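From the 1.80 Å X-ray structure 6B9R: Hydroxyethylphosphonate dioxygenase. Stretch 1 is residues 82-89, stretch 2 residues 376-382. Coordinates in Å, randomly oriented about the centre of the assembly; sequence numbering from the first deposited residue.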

# COMPACT_ATOMS: atom_id res chain seq x y z
N THR A 82 16.98 -13.05 1.87
CA THR A 82 17.63 -12.61 3.11
C THR A 82 17.28 -13.58 4.24
O THR A 82 16.62 -13.20 5.22
CB THR A 82 17.20 -11.19 3.45
OG1 THR A 82 17.17 -10.40 2.25
CG2 THR A 82 18.17 -10.56 4.44
N PRO A 83 17.69 -14.85 4.14
CA PRO A 83 17.18 -15.87 5.07
C PRO A 83 17.62 -15.68 6.51
O PRO A 83 16.93 -16.18 7.41
CB PRO A 83 17.74 -17.18 4.50
CG PRO A 83 18.96 -16.77 3.74
CD PRO A 83 18.58 -15.43 3.12
N GLN A 84 18.73 -14.99 6.77
CA GLN A 84 19.15 -14.69 8.14
C GLN A 84 18.64 -13.34 8.64
O GLN A 84 18.96 -12.94 9.77
CB GLN A 84 20.69 -14.74 8.23
CG GLN A 84 21.26 -16.10 7.77
CD GLN A 84 22.76 -16.21 7.94
OE1 GLN A 84 23.47 -15.21 8.01
NE2 GLN A 84 23.25 -17.44 8.03
N GLY A 85 17.84 -12.62 7.84
CA GLY A 85 17.26 -11.36 8.25
C GLY A 85 18.17 -10.17 8.01
O GLY A 85 17.70 -9.02 8.03
N LEU A 86 19.44 -10.42 7.77
CA LEU A 86 20.43 -9.42 7.40
C LEU A 86 21.35 -10.11 6.40
O LEU A 86 21.67 -11.29 6.57
CB LEU A 86 21.21 -8.90 8.62
CG LEU A 86 22.18 -7.71 8.47
CD1 LEU A 86 22.28 -6.87 9.77
CD2 LEU A 86 23.58 -8.19 8.06
N ARG A 87 21.74 -9.40 5.35
CA ARG A 87 22.70 -9.96 4.41
C ARG A 87 23.71 -8.89 4.01
O ARG A 87 23.34 -7.74 3.78
CB ARG A 87 22.00 -10.52 3.16
CG ARG A 87 22.98 -11.03 2.10
CD ARG A 87 22.26 -11.72 0.94
NE ARG A 87 20.91 -11.20 0.68
CZ ARG A 87 20.64 -10.09 -0.00
NH1 ARG A 87 21.61 -9.34 -0.50
NH2 ARG A 87 19.38 -9.72 -0.18
N MET A 88 24.97 -9.28 3.95
CA MET A 88 26.04 -8.38 3.57
C MET A 88 26.42 -8.59 2.11
O MET A 88 26.31 -9.70 1.58
CB MET A 88 27.28 -8.58 4.46
CG MET A 88 26.95 -8.47 5.93
SD MET A 88 28.35 -8.77 7.02
CE MET A 88 27.54 -8.34 8.57
N MET A 89 26.87 -7.52 1.48
CA MET A 89 27.45 -7.57 0.15
C MET A 89 28.87 -7.00 0.21
O MET A 89 29.11 -6.01 0.90
CB MET A 89 26.60 -6.78 -0.83
CG MET A 89 27.09 -6.88 -2.26
SD MET A 89 25.99 -6.00 -3.37
CE MET A 89 26.81 -6.37 -4.92
N SER A 376 31.72 -4.55 13.14
CA SER A 376 31.16 -5.85 13.49
C SER A 376 29.66 -5.69 13.76
O SER A 376 29.24 -4.76 14.46
CB SER A 376 31.87 -6.44 14.72
OG SER A 376 33.19 -6.89 14.40
N VAL A 377 28.86 -6.60 13.21
CA VAL A 377 27.41 -6.55 13.34
C VAL A 377 26.96 -7.83 14.01
O VAL A 377 27.42 -8.92 13.66
CB VAL A 377 26.72 -6.38 11.97
CG1 VAL A 377 25.22 -6.15 12.16
CG2 VAL A 377 27.35 -5.23 11.18
N ARG A 378 26.08 -7.70 15.00
CA ARG A 378 25.53 -8.86 15.70
C ARG A 378 24.02 -8.72 15.72
O ARG A 378 23.50 -7.66 16.06
CB ARG A 378 26.10 -8.96 17.12
CG ARG A 378 27.62 -9.05 17.11
CD ARG A 378 28.20 -9.11 18.51
NE ARG A 378 29.64 -9.34 18.49
CZ ARG A 378 30.55 -8.38 18.30
NH1 ARG A 378 30.18 -7.12 18.11
NH2 ARG A 378 31.84 -8.69 18.31
N TRP A 379 23.31 -9.77 15.33
CA TRP A 379 21.88 -9.61 15.19
C TRP A 379 21.18 -10.92 15.53
O TRP A 379 21.81 -11.98 15.62
CB TRP A 379 21.52 -9.10 13.78
CG TRP A 379 21.62 -10.08 12.65
CD1 TRP A 379 20.59 -10.82 12.13
CD2 TRP A 379 22.78 -10.41 11.88
NE1 TRP A 379 21.05 -11.59 11.09
CE2 TRP A 379 22.39 -11.36 10.91
CE3 TRP A 379 24.12 -10.00 11.91
CZ2 TRP A 379 23.27 -11.91 9.98
CZ3 TRP A 379 25.01 -10.55 10.99
CH2 TRP A 379 24.58 -11.49 10.04
N ARG A 380 19.87 -10.81 15.73
CA ARG A 380 19.03 -11.96 16.03
C ARG A 380 17.89 -12.01 15.02
O ARG A 380 17.42 -10.98 14.54
CB ARG A 380 18.49 -11.90 17.46
N TYR A 381 17.44 -13.22 14.72
CA TYR A 381 16.31 -13.41 13.81
C TYR A 381 15.77 -14.81 14.01
O TYR A 381 16.53 -15.78 13.87
CB TYR A 381 16.73 -13.22 12.34
CG TYR A 381 15.63 -13.43 11.32
CD1 TYR A 381 14.39 -12.82 11.44
CD2 TYR A 381 15.86 -14.22 10.19
CE1 TYR A 381 13.38 -13.01 10.48
CE2 TYR A 381 14.88 -14.41 9.23
CZ TYR A 381 13.64 -13.80 9.37
OH TYR A 381 12.67 -13.99 8.41
N ASN A 382 14.48 -14.91 14.30
CA ASN A 382 13.77 -16.18 14.45
C ASN A 382 14.52 -17.14 15.39
O ASN A 382 14.79 -18.29 15.05
CB ASN A 382 13.53 -16.84 13.09
CG ASN A 382 12.44 -16.15 12.30
OD1 ASN A 382 11.58 -15.46 12.86
ND2 ASN A 382 12.46 -16.33 10.98
O HOH W 1 13.81 -12.91 5.61

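The two stretches lie far apart in sequence yet bury 391 Å² between them. Strand 86-89 and strand 376-381 run roughly antiparallel, with 148° between their N-to-C directions, but their axes come no closer than 9.6 Å. That spacing is too wide for sheet pairing, and no backbone-to-backbone hydrogen bond links them; side chains fill the gap. The backbones draw nearest at the turn, where the CA atoms of Gly 85 and Tyr 381 are 6.0 Å apart.

A type I beta turn from Thr 82 to Gly 85, closed by the hydrogen bond from Gly 85 N to Thr 82 O (2.9 Å), presents peptide groups to the second stretch. On that strand the side chains alternate: Val 377, Trp 379 and Tyr 381 point toward the first stretch, whereas Ser 376, Arg 378 and Arg 380 point away.

Trp 379 gives the largest covered area, 97 Å². Its chi1 of 74° (p) and chi2 of 96° place the indole so that two different chemistries are met at once. At the ring edge, NE1 donates a hydrogen bond to Gln 84 O at 2.8 Å, with an N-H...O angle of 158°, so the buried indole nitrogen has a partner. Over one face, Leu 86 CB sits 3.7 Å from the centroid of the five-membered ring and 17° off its normal, a CH-pi contact.

Leu 86, in the t rotamer at chi1 (-173°), extends beyond that contact, and its CD1 reaches Val 377 CG1 at 3.9 Å. Met 88 arrives differently. Its CA-to-CB bond points sideways, but chi1 m (-54°) followed by chi2 and chi3 both t carries the terminal methyl nearer, with CE 4.0 Å from Val 377 CB and 4.1 Å from Trp 379 CZ3. These contacts are apolar and depend on close fit.

Tyr 381, with chi1 t (178°) and chi2 50°, lays its ring against the turn. Gly 85 CA lies over one face, 4.0 Å from the ring centroid and 23° off the normal, while Pro 83 O approaches the edge, 3.3 Å from Tyr 381 CE2. An ideal CB on Gly 85 would fall 2.8 Å from Tyr 381 CG, a clash. The backbone angles (86/-16) independently call for glycine, since that CB would also jam against the preceding carbonyl oxygen. Finally, water 1 ties the ring's far end to the turn, donating to Thr 82 O (2.9 Å) and to Tyr 381 OH (3.2 Å).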